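Local coordinates for chain length determinant protein (Shigella flexneri, PDB 4ZM5) that probably regulates the chain length of the O-antigen polysaccharide of lipopolysaccharide, acting as a membrane protein of the polysaccharide co-polymerase family, at residues Tyr101-Gln104 and Val105-Lys108; Glu58-Asp61 and Asn62-Glu65; Leu211-Ile214 and Glu215-Lys218. The protein carries 1 engineered substitution. All coordinates share one frame; numbering follows the deposited sequence.

Contact 1 of 3, residues Tyr101-Gln104 and Val105-Lys108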
ATOM      1  N   TYR B 101      22.798 -24.161  -7.349  1.00 52.22           N
ATOM      2  CA  TYR B 101      22.894 -22.717  -7.534  1.00 50.32           C
ATOM      3  C   TYR B 101      21.512 -22.051  -7.392  1.00 51.83           C
ATOM      4  O   TYR B 101      21.429 -20.955  -6.845  1.00 51.55           O
ATOM      5  CB  TYR B 101      23.559 -22.363  -8.883  1.00 51.06           C
ATOM      6  CG  TYR B 101      25.069 -22.565  -8.916  1.00 55.30           C
ATOM      7  CD1 TYR B 101      25.891 -21.999  -7.942  1.00 58.98           C
ATOM      8  CD2 TYR B 101      25.679 -23.296  -9.944  1.00 57.03           C
ATOM      9  CE1 TYR B 101      27.280 -22.186  -7.966  1.00 63.55           C
ATOM     10  CE2 TYR B 101      27.067 -23.481  -9.984  1.00 60.20           C
ATOM     11  CZ  TYR B 101      27.863 -22.926  -8.994  1.00 69.62           C
ATOM     12  OH  TYR B 101      29.226 -23.132  -9.034  1.00 70.79           O
ATOM     13  N   ILE B 102      20.438 -22.726  -7.823  1.00 46.16           N
ATOM     14  CA  ILE B 102      19.071 -22.213  -7.681  1.00 43.88           C
ATOM     15  C   ILE B 102      18.698 -22.196  -6.186  1.00 48.78           C
ATOM     16  O   ILE B 102      18.101 -21.220  -5.733  1.00 46.03           O
ATOM     17  CB  ILE B 102      18.051 -23.017  -8.546  1.00 46.00           C
ATOM     18  CG1 ILE B 102      18.305 -22.769 -10.053  1.00 45.33           C
ATOM     19  CG2 ILE B 102      16.593 -22.672  -8.175  1.00 45.68           C
ATOM     20  CD1 ILE B 102      17.505 -23.668 -11.029  1.00 52.82           C
ATOM     21  N   GLN B 103      19.086 -23.252  -5.424  1.00 48.67           N
ATOM     22  CA  GLN B 103      18.831 -23.377  -3.978  1.00 49.66           C
ATOM     23  C   GLN B 103      19.604 -22.321  -3.176  1.00 51.42           C
ATOM     24  O   GLN B 103      19.067 -21.751  -2.223  1.00 50.91           O
ATOM     25  CB  GLN B 103      19.192 -24.788  -3.469  1.00 53.64           C
ATOM     26  CG  GLN B 103      18.628 -25.126  -2.074  1.00 66.88           C
ATOM     27  CD  GLN B 103      17.131 -24.903  -1.972  1.00 87.17           C
ATOM     28  OE1 GLN B 103      16.333 -25.470  -2.739  1.00 82.11           O
ATOM     29  NE2 GLN B 103      16.722 -24.037  -1.048  1.00 76.34           N
ATOM     30  N   GLN B 104      20.860 -22.087  -3.566  1.00 46.36           N
ATOM     31  CA  GLN B 104      21.775 -21.106  -2.988  1.00 46.02           C
ATOM     32  C   GLN B 104      21.155 -19.699  -3.055  1.00 49.49           C
ATOM     33  O   GLN B 104      21.134 -18.982  -2.053  1.00 49.74           O
ATOM     34  CB  GLN B 104      23.101 -21.165  -3.772  1.00 47.77           C
ATOM     35  CG  GLN B 104      24.279 -20.506  -3.103  1.00 62.93           C
ATOM     36  CD  GLN B 104      25.515 -20.579  -3.972  1.00 78.25           C
ATOM     37  OE1 GLN B 104      25.907 -19.583  -4.592  1.00 72.16           O
ATOM     38  NE2 GLN B 104      26.158 -21.754  -4.036  1.00 62.24           N
ATOM     39  N   VAL B 105      20.633 -19.329  -4.249  1.00 44.98           N
ATOM     40  CA  VAL B 105      19.967 -18.051  -4.538  1.00 43.11           C
ATOM     41  C   VAL B 105      18.657 -17.998  -3.734  1.00 47.76           C
ATOM     42  O   VAL B 105      18.396 -16.993  -3.083  1.00 46.32           O
ATOM     43  CB  VAL B 105      19.746 -17.838  -6.073  1.00 44.02           C
ATOM     44  CG1 VAL B 105      18.902 -16.603  -6.362  1.00 42.14           C
ATOM     45  CG2 VAL B 105      21.081 -17.740  -6.809  1.00 44.09           C
ATOM     46  N   ASP B 106      17.883 -19.098  -3.741  1.00 44.55           N
ATOM     47  CA  ASP B 106      16.620 -19.232  -3.021  1.00 45.87           C
ATOM     48  C   ASP B 106      16.814 -18.924  -1.512  1.00 48.46           C
ATOM     49  O   ASP B 106      16.007 -18.196  -0.935  1.00 47.02           O
ATOM     50  CB  ASP B 106      16.016 -20.633  -3.255  1.00 49.03           C
ATOM     51  CG  ASP B 106      14.721 -20.899  -2.518  1.00 71.41           C
ATOM     52  OD1 ASP B 106      13.656 -20.456  -3.010  1.00 73.62           O
ATOM     53  OD2 ASP B 106      14.775 -21.514  -1.427  1.00 84.71           O
ATOM     54  N   ASP B 107      17.923 -19.403  -0.915  1.00 45.73           N
ATOM     55  CA  ASP B 107      18.254 -19.168   0.490  1.00 46.68           C
ATOM     56  C   ASP B 107      18.594 -17.696   0.750  1.00 48.68           C
ATOM     57  O   ASP B 107      18.104 -17.131   1.732  1.00 49.70           O
ATOM     58  CB  ASP B 107      19.419 -20.069   0.954  1.00 49.64           C
ATOM     59  CG  ASP B 107      19.126 -21.556   0.932  1.00 70.63           C
ATOM     60  OD1 ASP B 107      17.928 -21.933   1.043  1.00 73.07           O
ATOM     61  OD2 ASP B 107      20.092 -22.350   0.804  1.00 81.21           O
ATOM     62  N   LYS B 108      19.421 -17.080  -0.119  1.00 42.03           N
ATOM     63  CA  LYS B 108      19.819 -15.678   0.007  1.00 40.68           C
ATOM     64  C   LYS B 108      18.593 -14.758  -0.095  1.00 42.21           C
ATOM     65  O   LYS B 108      18.474 -13.815   0.694  1.00 42.99           O
ATOM     66  CB  LYS B 108      20.871 -15.310  -1.064  1.00 42.56           C
ATOM     67  CG  LYS B 108      21.399 -13.879  -0.939  1.00 57.80           C
ATOM     68  CD  LYS B 108      22.594 -13.591  -1.839  1.00 70.95           C
ATOM     69  CE  LYS B 108      23.069 -12.152  -1.742  1.00 87.56           C
ATOM     70  NZ  LYS B 108      23.476 -11.745  -0.360  1.00 94.27           N
TER

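Contact 2 of 3, residues Glu58-Asp61 and Asn62-Glu65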
ATOM      1  N   GLU B  58      28.550 -13.700 -13.311  1.00 41.69           N
ATOM      2  CA  GLU B  58      29.742 -12.856 -13.172  1.00 44.28           C
ATOM      3  C   GLU B  58      30.801 -13.470 -12.264  1.00 50.30           C
ATOM      4  O   GLU B  58      31.982 -13.456 -12.628  1.00 53.02           O
ATOM      5  CB  GLU B  58      29.369 -11.468 -12.631  1.00 45.35           C
ATOM      6  CG  GLU B  58      28.532 -10.636 -13.592  1.00 52.69           C
ATOM      7  CD  GLU B  58      29.219 -10.074 -14.824  1.00 62.53           C
ATOM      8  OE1 GLU B  58      30.463 -10.163 -14.938  1.00 70.42           O
ATOM      9  OE2 GLU B  58      28.497  -9.497 -15.665  1.00 51.81           O
ATOM     10  N   THR B  59      30.395 -13.959 -11.072  1.00 45.57           N
ATOM     11  CA  THR B  59      31.285 -14.556 -10.069  1.00 47.29           C
ATOM     12  C   THR B  59      31.887 -15.889 -10.575  1.00 51.83           C
ATOM     13  O   THR B  59      33.077 -16.142 -10.382  1.00 53.66           O
ATOM     14  CB  THR B  59      30.499 -14.720  -8.764  1.00 55.10           C
ATOM     15  OG1 THR B  59      30.242 -13.430  -8.231  1.00 60.90           O
ATOM     16  CG2 THR B  59      31.195 -15.572  -7.736  1.00 55.07           C
ATOM     17  N   LEU B  60      31.066 -16.730 -11.208  1.00 47.22           N
ATOM     18  CA  LEU B  60      31.502 -18.029 -11.728  1.00 48.24           C
ATOM     19  C   LEU B  60      32.502 -17.884 -12.886  1.00 53.49           C
ATOM     20  O   LEU B  60      33.350 -18.759 -13.066  1.00 56.46           O
ATOM     21  CB  LEU B  60      30.296 -18.890 -12.153  1.00 46.42           C
ATOM     22  CG  LEU B  60      29.417 -19.433 -11.015  1.00 50.65           C
ATOM     23  CD1 LEU B  60      28.333 -20.317 -11.554  1.00 49.15           C
ATOM     24  CD2 LEU B  60      30.232 -20.242 -10.037  1.00 56.45           C
ATOM     25  N   ASP B  61      32.432 -16.777 -13.630  1.00 48.34           N
ATOM     26  CA  ASP B  61      33.344 -16.469 -14.725  1.00 50.22           C
ATOM     27  C   ASP B  61      34.693 -15.947 -14.190  1.00 59.40           C
ATOM     28  O   ASP B  61      35.746 -16.242 -14.769  1.00 61.40           O
ATOM     29  CB  ASP B  61      32.712 -15.429 -15.655  1.00 50.18           C
ATOM     30  CG  ASP B  61      33.508 -15.173 -16.911  1.00 64.49           C
ATOM     31  OD1 ASP B  61      33.476 -16.040 -17.821  1.00 66.05           O
ATOM     32  OD2 ASP B  61      34.190 -14.117 -16.980  1.00 71.71           O
ATOM     33  N   ASN B  62      34.655 -15.168 -13.087  1.00 56.89           N
ATOM     34  CA  ASN B  62      35.842 -14.577 -12.476  1.00 59.82           C
ATOM     35  C   ASN B  62      36.490 -15.544 -11.463  1.00 68.49           C
ATOM     36  O   ASN B  62      36.778 -15.183 -10.320  1.00 68.18           O
ATOM     37  CB  ASN B  62      35.508 -13.230 -11.833  1.00 57.28           C
ATOM     38  CG  ASN B  62      36.731 -12.400 -11.562  1.00 78.30           C
ATOM     39  OD1 ASN B  62      37.554 -12.155 -12.445  1.00 78.95           O
ATOM     40  ND2 ASN B  62      36.899 -11.986 -10.325  1.00 70.17           N
ATOM     41  N   GLN B  63      36.755 -16.770 -11.931  1.00 68.66           N
ATOM     42  CA  GLN B  63      37.392 -17.862 -11.195  1.00 71.51           C
ATOM     43  C   GLN B  63      38.626 -18.342 -11.941  1.00 78.58           C
ATOM     44  O   GLN B  63      38.726 -18.061 -13.136  1.00 77.34           O
ATOM     45  CB  GLN B  63      36.413 -19.034 -11.073  1.00 71.23           C
ATOM     46  CG  GLN B  63      35.265 -18.844 -10.106  1.00 81.88           C
ATOM     47  CD  GLN B  63      34.461 -20.117 -10.009  1.00 94.41           C
ATOM     48  OE1 GLN B  63      33.878 -20.431  -8.967  1.00 92.32           O
ATOM     49  NE2 GLN B  63      34.393 -20.880 -11.108  1.00 73.66           N
ATOM     50  N   GLU B  64      39.533 -19.116 -11.269  1.00 78.96           N
ATOM     51  CA  GLU B  64      40.717 -19.727 -11.899  1.00 82.42           C
ATOM     52  C   GLU B  64      40.255 -20.549 -13.117  1.00 84.87           C
ATOM     53  O   GLU B  64      40.724 -20.323 -14.238  1.00 84.43           O
ATOM     54  CB  GLU B  64      41.482 -20.610 -10.893  1.00 87.57           C
ATOM     55  CG  GLU B  64      42.704 -19.953 -10.276  1.00102.03           C
ATOM     56  CD  GLU B  64      43.539 -20.853  -9.380  1.00124.13           C
ATOM     57  OE1 GLU B  64      43.699 -20.519  -8.183  1.00107.28           O
ATOM     58  OE2 GLU B  64      44.046 -21.884  -9.877  1.00124.29           O
ATOM     59  N   GLU B  65      39.270 -21.448 -12.883  1.00 79.86           N
ATOM     60  CA  GLU B  65      38.606 -22.266 -13.896  1.00 77.70           C
ATOM     61  C   GLU B  65      37.186 -21.698 -14.040  1.00 75.18           C
ATOM     62  O   GLU B  65      36.330 -21.897 -13.165  1.00 73.30           O
ATOM     63  CB  GLU B  65      38.632 -23.767 -13.527  1.00 81.16           C
ATOM     64  CG  GLU B  65      38.453 -24.719 -14.708  1.00 94.87           C
ATOM     65  CD  GLU B  65      37.055 -24.880 -15.291  1.00117.94           C
ATOM     66  OE1 GLU B  65      36.061 -24.673 -14.554  1.00120.63           O
ATOM     67  OE2 GLU B  65      36.956 -25.246 -16.486  1.00100.30           O
TER

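Contact 3 of 3, residues Leu211-Ile214 and Glu215-Lys218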
ATOM      1  N   LEU B 211      -2.781  -1.606  13.743  1.00 48.58           N
ATOM      2  CA  LEU B 211      -1.508  -1.646  14.451  1.00 49.20           C
ATOM      3  C   LEU B 211      -1.383  -2.949  15.251  1.00 53.94           C
ATOM      4  O   LEU B 211      -0.306  -3.552  15.263  1.00 54.96           O
ATOM      5  CB  LEU B 211      -1.370  -0.413  15.355  1.00 49.02           C
ATOM      6  CG  LEU B 211      -0.014  -0.181  16.012  1.00 54.28           C
ATOM      7  CD1 LEU B 211       1.107  -0.140  15.001  1.00 56.06           C
ATOM      8  CD2 LEU B 211      -0.032   1.083  16.786  1.00 56.14           C
ATOM      9  N   LEU B 212      -2.499  -3.405  15.860  1.00 49.94           N
ATOM     10  CA  LEU B 212      -2.581  -4.670  16.589  1.00 50.40           C
ATOM     11  C   LEU B 212      -2.314  -5.868  15.669  1.00 55.46           C
ATOM     12  O   LEU B 212      -1.630  -6.818  16.069  1.00 55.95           O
ATOM     13  CB  LEU B 212      -3.970  -4.831  17.229  1.00 50.61           C
ATOM     14  CG  LEU B 212      -4.159  -4.321  18.653  1.00 55.65           C
ATOM     15  CD1 LEU B 212      -5.594  -4.498  19.084  1.00 55.60           C
ATOM     16  CD2 LEU B 212      -3.238  -5.046  19.639  1.00 60.44           C
ATOM     17  N   ASP B 213      -2.858  -5.803  14.436  1.00 51.88           N
ATOM     18  CA  ASP B 213      -2.741  -6.822  13.401  1.00 52.83           C
ATOM     19  C   ASP B 213      -1.315  -6.895  12.838  1.00 58.45           C
ATOM     20  O   ASP B 213      -0.895  -7.979  12.444  1.00 58.90           O
ATOM     21  CB  ASP B 213      -3.757  -6.561  12.272  1.00 55.16           C
ATOM     22  CG  ASP B 213      -5.230  -6.602  12.674  1.00 63.19           C
ATOM     23  OD1 ASP B 213      -5.549  -7.223  13.716  1.00 62.26           O
ATOM     24  OD2 ASP B 213      -6.065  -6.052  11.922  1.00 70.39           O
ATOM     25  N   ILE B 214      -0.573  -5.759  12.802  1.00 55.70           N
ATOM     26  CA  ILE B 214       0.820  -5.710  12.325  1.00 56.32           C
ATOM     27  C   ILE B 214       1.705  -6.460  13.315  1.00 61.38           C
ATOM     28  O   ILE B 214       2.611  -7.197  12.902  1.00 62.12           O
ATOM     29  CB  ILE B 214       1.327  -4.263  12.067  1.00 59.28           C
ATOM     30  CG1 ILE B 214       0.677  -3.697  10.801  1.00 60.02           C
ATOM     31  CG2 ILE B 214       2.869  -4.206  11.931  1.00 60.92           C
ATOM     32  CD1 ILE B 214       1.090  -2.297  10.427  1.00 69.04           C
ATOM     33  N   GLU B 215       1.401  -6.309  14.616  1.00 57.34           N
ATOM     34  CA  GLU B 215       2.119  -6.952  15.709  1.00 58.03           C
ATOM     35  C   GLU B 215       1.963  -8.474  15.669  1.00 62.26           C
ATOM     36  O   GLU B 215       2.814  -9.177  16.206  1.00 63.56           O
ATOM     37  CB  GLU B 215       1.639  -6.382  17.052  1.00 59.51           C
ATOM     38  CG  GLU B 215       2.596  -5.336  17.611  1.00 75.98           C
ATOM     39  CD  GLU B 215       1.988  -4.061  18.179  1.00108.53           C
ATOM     40  OE1 GLU B 215       1.117  -4.165  19.074  1.00109.07           O
ATOM     41  OE2 GLU B 215       2.379  -2.957  17.724  1.00104.69           O
ATOM     42  N   LYS B 216       0.900  -8.977  15.008  1.00 57.38           N
ATOM     43  CA  LYS B 216       0.591 -10.409  14.868  1.00 56.83           C
ATOM     44  C   LYS B 216       1.355 -11.071  13.711  1.00 60.49           C
ATOM     45  O   LYS B 216       1.363 -12.299  13.618  1.00 60.64           O
ATOM     46  CB  LYS B 216      -0.920 -10.608  14.658  1.00 59.09           C
ATOM     47  CG  LYS B 216      -1.766 -10.452  15.921  1.00 73.68           C
ATOM     48  CD  LYS B 216      -3.150  -9.887  15.621  1.00 83.41           C
ATOM     49  CE  LYS B 216      -4.277 -10.895  15.634  1.00 95.32           C
ATOM     50  NZ  LYS B 216      -5.574 -10.259  15.270  1.00102.60           N
ATOM     51  N   LEU B 217       1.985 -10.274  12.825  1.00 56.96           N
ATOM     52  CA  LEU B 217       2.709 -10.788  11.664  1.00 57.19           C
ATOM     53  C   LEU B 217       4.034 -11.437  12.053  1.00 66.66           C
ATOM     54  O   LEU B 217       4.804 -10.855  12.817  1.00 68.40           O
ATOM     55  CB  LEU B 217       2.974  -9.681  10.627  1.00 56.59           C
ATOM     56  CG  LEU B 217       1.783  -8.995   9.966  1.00 58.95           C
ATOM     57  CD1 LEU B 217       2.241  -7.769   9.213  1.00 58.93           C
ATOM     58  CD2 LEU B 217       0.998  -9.941   9.043  1.00 57.68           C
ATOM     59  N   LYS B 218       4.293 -12.641  11.512  1.00 65.79           N
ATOM     60  CA  LYS B 218       5.522 -13.417  11.716  1.00 67.38           C
ATOM     61  C   LYS B 218       5.965 -14.054  10.377  1.00 71.72           C
ATOM     62  O   LYS B 218       5.133 -14.622   9.665  1.00 70.34           O
ATOM     63  CB  LYS B 218       5.333 -14.487  12.820  1.00 71.23           C
ATOM     64  CG  LYS B 218       6.577 -15.348  13.124  1.00 93.20           C
ATOM     65  CD  LYS B 218       7.770 -14.543  13.689  1.00104.35           C
ATOM     66  CE  LYS B 218       9.002 -14.670  12.820  1.00113.09           C
ATOM     67  NZ  LYS B 218      10.054 -13.689  13.181  1.00123.16           N
TER

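Contact 1 of 3, residues Tyr101-Gln104 and Val105-Lys108
Gln-103 reaches one turn up its own helix and offers its amide nitrogen to the carboxylates of Asp-106 and Asp-107. The chain leaves the backbone with CG anti to the main-chain N (chi1 -165°) and then bends at chi2, which brings the amide round toward the following turn. NE2 donates to OD1 of Asp-107 at 3.2 Å; that oxygen lies almost in the amide plane of Gln-103, yet the amide nitrogen meets it from above the carboxylate plane. A second, weak bond runs from the same NE2 to OD2 of Asp-106, also 3.2 Å long, where the two side chains lie alongside each other with amide and carboxylate planes 71° apart. One polar hydrogen-bearing group thus bridges two neighbouring acids and probably eases the closeness of their charges. Beneath it the backbone bond from Asp-107 N to Gln-103 O, 2.9 Å, keeps the i to i+4 spacing. All eight residues lie on helix 91-159, the long helix that rises from the membrane-proximal sheet domain in this family of chain-length regulators. Val-105 serves its buried side: CG2 sits 3.2 Å from Tyr-101 O, the same oxygen that accepts Val-105 N, and the side chain packs on Phe-49, Ala-52 and Phe-53 of helix 38-53 and on Leu-56 of helix 55-61. Gln-104 runs extended from an exposed position, its side chain touching Leu-56, while its carbonyl oxygen accepts Lys-108 N at 3.2 Å. One turn earlier, Tyr-101 OH is hydrogen-bonded to Glu-67.

Contact 2 of 3, residues Glu58-Asp61 and Asn62-Glu65
Asn-62 N bonds to Glu-58 O (3.2 Å), one turn back, with a weak second bond to Thr-59 O at 3.3 Å, before the chain folds back so that Gln-63 N makes a weak bond to Asp-61 O at 3.1 Å. That last bond spans an inverse gamma turn centred on Asn-62, whose phi and psi of -87° and 53° take the chain out of the helical conformation as helix 55-61 gives way to the loop leading to strand 68-73. The side chain of Asn-62 begins close to the helix, with CB 3.6 Å from Glu-58 O, but its amide serves the assembly: OD1 accepts Ile-237 N of the second subunit and ND2 donates to Leu-235 O of that same subunit. Both halves of the amide are therefore used, which fixes its rotation and places the turn at a subunit interface, where Met-231 of the second subunit also packs on Glu-58 and Thr-59. Gln-63 goes the other way and lays its aliphatic part back over the end of the helix. Its CG stands anti to the carbonyl carbon (chi1 -73°), and the chain then runs extended beside Leu-60, pointing the same way. CG lies 3.5 Å from Thr-59 O, packing against the backbone. At its far end, NE2 is hydrogen-bonded to Glu-67 OE1 and more weakly to Glu-65 O at 3.0 Å, so the amide also braces the loop that follows the turn. The amide oxygen OE1 of Gln-63 rests 3.8 Å from the methyl CD2 of Leu-60.

Contact 3 of 3, residues Leu211-Ile214 and Glu215-Lys218
Lys-216 folds back along Asp-213, and its NZ meets OD1 at 3.4 Å in a salt bridge that is weak as a hydrogen bond. Bends at chi2 and chi3 (148° and 103°) curl the lysine chain over the helix backbone, where CD passes 3.5 Å from Leu-212 O. The carboxylate has stronger ties: its OD1 accepts Gln-209 NE2, and its OD2 forms a salt bridge to Arg-133 of the third subunit, so the lysine adds to an anion already held across an interface. Glu-215 bends toward Leu-211 and crosses it, with OE2 4.0 Å from Leu-211 CG; a long, weak ion pair links the same oxygen to Arg-125. Behind these side chains the backbone bonds shift to i to i+3 spacing near the end of helix 202-215. Lys-216 N bonds weakly to Asp-213 O, and Leu-217 N bonds to Ile-214 O at 3.1 Å, an i to i+3 link. Ile-214 packs on Leu-128 of helix 91-159, and Leu-211 on Leu-132 of that helix, while Leu-217 rests on Val-29 and Ile-30 of helix 17-31.

In the fold
From the N terminus the chain runs through strand 6-13 and helices 17-31 and 38-53 before it meets contact 2, where helix 55-61 turns into the loop before strand 68-73. Contact 1 follows on the early turns of helix 91-159, and contact 3 comes much later, where helix 202-215 passes into the chain leading to strand 228-229. Each joins consecutive residues; they stand in series, and none closes a long loop, nests or crosses. Contacts 1 and 2 meet directly, Tyr-101 against Leu-60, joining helix 55-61 to the long helix. Contact 3 packs against the long helix farther along its length, the centres of contacts 1 and 3 being about 29 Å apart. Contacts 2 and 3 face different neighbouring subunits.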